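Local coordinates for protein copper induced nitroreductase D (Lactococcus lactis, PDB 2WQF) that binds flavin mononucleotide and, as a copper-induced nitroreductase, takes part in the defence of Lactococcus lactis against oxidative stress, at residues R10-V20 and V178-K189. Numbering follows the deposited sequence.
Sequences RRTIYALGRNV and VFGSIEAPAGEK. With FMN (flavin mononucleotide), chain B.
Arg11 lies with its guanidinium between Ala186 and Lys189: the Ala186 methyl CB sits over the centre of one face, 3.7 Å above the plane, and Lys189 CE covers the opposite face toward the rim. Bends at chi2 (-66°) and chi3 (-56°) fold the chain so that two nitrogens of the one guanidinium serve different partners. Arg11 NE donates to the FMN phosphate oxygen O3P, while Arg11 NH2 donates to Gly187 O at 2.8 Å, reaching that carbonyl from above its plane. Replacing Arg11 by alanine would probably leave O3P with Thr12 N but without its charged partner, cost Gly187 O its protein donor, and open a gap between Ala186 and Lys189. Lys189 NZ meets O1P of FMN at 2.7 Å; Arg10 NH2 also donates to O1P, and Arg10 NH1 donates to O2P in a nearly straight bond (171°). Thr12 adds its backbone N to O3P and OG1 to O2P, so three cationic side chains, Arg10, Arg11 and Lys189, and the neutral donors of Thr12 grip the phosphate. At the other end of the cofactor, Tyr14 OH donates to the flavin O2, which lies at the edge of the Tyr14 ring, in its plane. Behind this site, Ile13 rests CD1 on Ala186 CB (3.8 Å) and crosses Ile182 at about a right angle, and water bridges Thr12 O to Gly187 N. Farther along, Glu183 N bonds to Ala15 O, and Gly17 with Ser181 forms an antiparallel hydrogen-bonded pair. Ser181 OG accepts from Asn19 N at 3.1 Å and donates to the anti lone pair of Glu183 OE2, tying the inverse gamma turn centred on Asn19 to the strand. Leu16 sends CD1 to Val178 CG1, 4.0 Å away. The short strand 16-17 thus pairs with the C-terminal part of strand 171-182, and the segments running on from this pairing converge on the phosphate site of an FMN-dependent nitroreductase fold.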
loop_
_atom_site.group_PDB
_atom_site.type_symbol
_atom_site.label_atom_id
_atom_site.label_comp_id
_atom_site.label_asym_id
_atom_site.label_seq_id
_atom_site.Cartn_x
_atom_site.Cartn_y
_atom_site.Cartn_z
ATOM N N ARG A 10 13.333 -6.486 1.282
ATOM C CA ARG A 10 13.133 -5.094 0.887
ATOM C C ARG A 10 13.487 -4.207 2.075
ATOM O O ARG A 10 12.926 -4.368 3.167
ATOM C CB ARG A 10 11.692 -4.817 0.471
ATOM C CG ARG A 10 11.451 -3.371 0.038
ATOM C CD ARG A 10 10.142 -2.812 0.500
ATOM N NE ARG A 10 10.023 -2.979 1.929
ATOM C CZ ARG A 10 10.625 -2.228 2.855
ATOM N NH1 ARG A 10 11.301 -1.132 2.528
ATOM N NH2 ARG A 10 10.491 -2.554 4.132
ATOM N N ARG A 11 14.439 -3.301 1.866
ATOM C CA ARG A 11 14.858 -2.346 2.877
ATOM C C ARG A 11 15.136 -0.984 2.253
ATOM O O ARG A 11 15.344 -0.857 1.043
ATOM C CB ARG A 11 16.114 -2.819 3.601
ATOM C CG ARG A 11 15.941 -4.117 4.393
ATOM C CD ARG A 11 14.986 -3.986 5.568
ATOM N NE ARG A 11 15.386 -2.916 6.480
ATOM C CZ ARG A 11 16.368 -3.014 7.366
ATOM N NH1 ARG A 11 17.016 -4.164 7.538
ATOM N NH2 ARG A 11 16.658 -1.982 8.116
ATOM N N THR A 12 15.150 0.031 3.107
ATOM C CA THR A 12 15.619 1.357 2.733
ATOM C C THR A 12 17.141 1.335 2.603
ATOM O O THR A 12 17.874 1.048 3.556
ATOM C CB THR A 12 15.172 2.403 3.764
ATOM O OG1 THR A 12 13.760 2.591 3.665
ATOM C CG2 THR A 12 15.863 3.735 3.536
ATOM N N ILE A 13 17.602 1.606 1.392
ATOM C CA ILE A 13 19.018 1.709 1.091
ATOM C C ILE A 13 19.315 3.100 0.588
ATOM O O ILE A 13 18.831 3.501 -0.466
ATOM C CB ILE A 13 19.425 0.693 -0.014
ATOM C CG1 ILE A 13 19.033 -0.741 0.364
ATOM C CG2 ILE A 13 20.902 0.820 -0.378
ATOM C CD1 ILE A 13 19.735 -1.299 1.582
ATOM N N TYR A 14 20.117 3.826 1.345
ATOM C CA TYR A 14 20.479 5.191 0.981
ATOM C C TYR A 14 21.728 5.257 0.104
ATOM O O TYR A 14 21.865 6.189 -0.693
ATOM C CB TYR A 14 20.673 6.058 2.235
ATOM C CG TYR A 14 19.351 6.345 2.936
ATOM C CD1 TYR A 14 18.316 7.011 2.259
ATOM C CD2 TYR A 14 19.115 5.909 4.237
ATOM C CE1 TYR A 14 17.118 7.278 2.881
ATOM C CE2 TYR A 14 17.908 6.173 4.880
ATOM C CZ TYR A 14 16.911 6.844 4.199
ATOM O OH TYR A 14 15.710 7.116 4.850
ATOM N N ALA A 15 22.627 4.279 0.253
ATOM C CA ALA A 15 23.885 4.264 -0.481
ATOM C C ALA A 15 23.679 3.482 -1.759
ATOM O O ALA A 15 23.753 2.239 -1.771
ATOM C CB ALA A 15 25.009 3.643 0.365
ATOM N N LEU A 16 23.425 4.224 -2.828
ATOM C CA LEU A 16 23.026 3.647 -4.109
ATOM C C LEU A 16 23.984 4.063 -5.215
ATOM O O LEU A 16 24.498 5.195 -5.233
ATOM C CB LEU A 16 21.586 4.058 -4.467
ATOM C CG LEU A 16 20.484 3.520 -3.559
ATOM C CD1 LEU A 16 19.162 4.175 -3.935
ATOM C CD2 LEU A 16 20.367 1.987 -3.611
ATOM N N GLY A 17 24.206 3.152 -6.157
ATOM C CA GLY A 17 25.052 3.439 -7.300
ATOM C C GLY A 17 24.400 3.034 -8.607
ATOM O O GLY A 17 23.175 2.777 -8.670
ATOM N N ARG A 18 25.225 2.943 -9.652
ATOM C CA ARG A 18 24.722 2.733 -11.001
ATOM C C ARG A 18 25.183 1.417 -11.623
ATOM O O ARG A 18 25.123 1.239 -12.842
ATOM C CB ARG A 18 25.134 3.916 -11.869
ATOM C CG ARG A 18 24.577 5.193 -11.306
ATOM C CD ARG A 18 24.755 6.381 -12.218
ATOM N NE ARG A 18 24.109 7.562 -11.674
ATOM C CZ ARG A 18 24.189 8.773 -12.211
ATOM N NH1 ARG A 18 24.910 8.964 -13.306
ATOM N NH2 ARG A 18 23.557 9.787 -11.646
ATOM N N ASN A 19 25.575 0.475 -10.772
ATOM C CA ASN A 19 26.034 -0.841 -11.210
ATOM C C ASN A 19 24.840 -1.749 -11.481
ATOM O O ASN A 19 24.590 -2.721 -10.764
ATOM C CB ASN A 19 26.986 -1.425 -10.151
ATOM C CG ASN A 19 27.546 -2.770 -10.525
ATOM O OD1 ASN A 19 27.705 -3.115 -11.715
ATOM N ND2 ASN A 19 27.888 -3.539 -9.497
ATOM N N VAL A 20 24.099 -1.389 -12.524
ATOM C CA VAL A 20 22.842 -2.051 -12.884
ATOM C C VAL A 20 23.045 -2.747 -14.213
ATOM O O VAL A 20 23.388 -2.120 -15.216
ATOM C CB VAL A 20 21.669 -1.032 -12.964
ATOM C CG1 VAL A 20 20.384 -1.692 -13.512
ATOM C CG2 VAL A 20 21.427 -0.396 -11.607
ATOM N N VAL A 178 13.861 6.321 -5.291
ATOM C CA VAL A 178 15.228 6.379 -5.782
ATOM C C VAL A 178 15.813 4.974 -5.692
ATOM O O VAL A 178 15.684 4.311 -4.665
ATOM C CB VAL A 178 16.056 7.344 -4.928
ATOM C CG1 VAL A 178 17.467 7.445 -5.443
ATOM C CG2 VAL A 178 15.424 8.721 -4.952
ATOM N N PHE A 179 16.408 4.490 -6.786
ATOM C CA PHE A 179 16.860 3.102 -6.855
ATOM C C PHE A 179 18.183 2.951 -7.568
ATOM O O PHE A 179 18.593 3.787 -8.378
ATOM C CB PHE A 179 15.788 2.201 -7.486
ATOM C CG PHE A 179 15.656 2.349 -8.981
ATOM C CD1 PHE A 179 16.318 1.471 -9.821
ATOM C CD2 PHE A 179 14.911 3.385 -9.534
ATOM C CE1 PHE A 179 16.200 1.593 -11.202
ATOM C CE2 PHE A 179 14.806 3.531 -10.924
ATOM C CZ PHE A 179 15.466 2.635 -11.744
ATOM N N GLY A 180 18.881 1.880 -7.231
ATOM C CA GLY A 180 20.167 1.599 -7.846
ATOM C C GLY A 180 20.864 0.421 -7.227
ATOM O O GLY A 180 20.265 -0.355 -6.493
ATOM N N SER A 181 22.139 0.266 -7.543
ATOM C CA SER A 181 22.911 -0.796 -6.943
ATOM C C SER A 181 23.169 -0.502 -5.471
ATOM O O SER A 181 23.343 0.646 -5.080
ATOM C CB SER A 181 24.220 -0.978 -7.683
ATOM O OG SER A 181 24.950 0.238 -7.779
ATOM N N ILE A 182 23.175 -1.561 -4.663
ATOM C CA ILE A 182 23.401 -1.412 -3.232
ATOM C C ILE A 182 24.884 -1.231 -2.947
ATOM O O ILE A 182 25.688 -2.091 -3.266
ATOM C CB ILE A 182 22.882 -2.640 -2.476
ATOM C CG1 ILE A 182 21.382 -2.798 -2.729
ATOM C CG2 ILE A 182 23.192 -2.522 -0.977
ATOM C CD1 ILE A 182 20.741 -4.051 -2.091
ATOM N N GLU A 183 25.233 -0.108 -2.324
ATOM C CA GLU A 183 26.641 0.215 -2.058
ATOM C C GLU A 183 26.989 0.180 -0.577
ATOM O O GLU A 183 28.160 0.240 -0.207
ATOM C CB GLU A 183 26.992 1.578 -2.670
ATOM C CG GLU A 183 26.717 1.632 -4.184
ATOM C CD GLU A 183 27.519 0.619 -4.988
ATOM O OE1 GLU A 183 28.649 0.267 -4.570
ATOM O OE2 GLU A 183 27.042 0.211 -6.073
ATOM N N ALA A 184 25.974 0.083 0.267
ATOM C CA ALA A 184 26.163 -0.167 1.694
ATOM C C ALA A 184 24.873 -0.789 2.223
ATOM O O ALA A 184 23.805 -0.494 1.727
ATOM C CB ALA A 184 26.487 1.119 2.468
ATOM N N PRO A 185 24.981 -1.616 3.260
ATOM C CA PRO A 185 23.837 -2.332 3.814
ATOM C C PRO A 185 22.838 -1.400 4.488
ATOM O O PRO A 185 23.183 -0.305 4.918
ATOM C CB PRO A 185 24.470 -3.272 4.850
ATOM C CG PRO A 185 25.910 -3.246 4.612
ATOM C CD PRO A 185 26.235 -1.955 3.946
ATOM N N ALA A 186 21.595 -1.854 4.583
ATOM C CA ALA A 186 20.580 -1.174 5.369
ATOM C C ALA A 186 21.016 -1.031 6.816
ATOM O O ALA A 186 21.789 -1.838 7.350
ATOM C CB ALA A 186 19.262 -1.952 5.324
ATOM N N GLY A 187 20.483 -0.012 7.471
ATOM C CA GLY A 187 20.700 0.142 8.895
ATOM C C GLY A 187 19.893 -0.811 9.761
ATOM O O GLY A 187 19.187 -1.702 9.301
ATOM N N GLU A 188 19.991 -0.610 11.064
ATOM C CA GLU A 188 19.248 -1.407 12.012
ATOM C C GLU A 188 17.804 -0.944 12.040
ATOM O O GLU A 188 17.507 0.218 11.748
ATOM C CB GLU A 188 19.884 -1.257 13.382
ATOM C CG GLU A 188 21.261 -1.855 13.459
ATOM C CD GLU A 188 21.985 -1.435 14.718
ATOM O OE1 GLU A 188 21.333 -0.873 15.630
ATOM O OE2 GLU A 188 23.200 -1.681 14.797
ATOM N N LYS A 189 16.909 -1.858 12.377
ATOM C CA LYS A 189 15.482 -1.559 12.456
ATOM C C LYS A 189 14.861 -2.360 13.576
ATOM O O LYS A 189 15.134 -3.542 13.735
ATOM C CB LYS A 189 14.792 -1.887 11.118
ATOM C CG LYS A 189 13.319 -1.564 11.096
ATOM C CD LYS A 189 12.681 -1.706 9.705
ATOM C CE LYS A 189 12.712 -3.109 9.204
ATOM N NZ LYS A 189 11.751 -3.256 8.069
HETATM N N1 FMN B . 12.139 7.391 3.973
HETATM C C2 FMN B . 12.858 8.616 3.596
HETATM O O2 FMN B . 14.068 8.638 3.619
HETATM N N3 FMN B . 12.094 9.788 3.284
HETATM C C4 FMN B . 10.712 9.807 3.283
HETATM O O4 FMN B . 10.135 10.793 2.918
HETATM C C4A FMN B . 9.995 8.591 3.681
HETATM N N5 FMN B . 8.708 8.520 3.755
HETATM C C5A FMN B . 8.064 7.167 3.790
HETATM C C6 FMN B . 6.596 7.067 3.500
HETATM C C7 FMN B . 5.977 5.893 3.447
HETATM C C7M FMN B . 4.488 5.856 3.183
HETATM C C8 FMN B . 6.792 4.636 3.661
HETATM C C8M FMN B . 6.120 3.279 3.534
HETATM C C9 FMN B . 8.096 4.705 3.949
HETATM C C9A FMN B . 8.790 6.041 4.012
HETATM N N10 FMN B . 10.177 6.179 4.330
HETATM C C10 FMN B . 10.812 7.381 4.013
HETATM C "C1'" FMN B . 10.998 5.020 4.651
HETATM C "C2'" FMN B . 10.661 4.486 6.041
HETATM O "O2'" FMN B . 11.205 5.347 7.008
HETATM C "C3'" FMN B . 11.214 3.062 6.138
HETATM O "O3'" FMN B . 10.444 2.302 5.225
HETATM C "C4'" FMN B . 11.027 2.495 7.556
HETATM O "O4'" FMN B . 11.880 3.171 8.468
HETATM C "C5'" FMN B . 11.304 0.994 7.618
HETATM O "O5'" FMN B . 12.628 0.755 7.162
HETATM P P FMN B . 12.880 -0.211 5.871
HETATM O O1P FMN B . 12.209 -1.506 6.091
HETATM O O2P FMN B . 12.302 0.522 4.600
HETATM O O3P FMN B . 14.460 -0.355 5.772
HETATM O O HOH W 1 18.489 -4.873 10.167
HETATM O O HOH W 2 18.002 1.405 6.276
HETATM O O HOH W 3 22.727 2.079 2.432
HETATM O O HOH W 4 27.592 -2.356 -6.794
#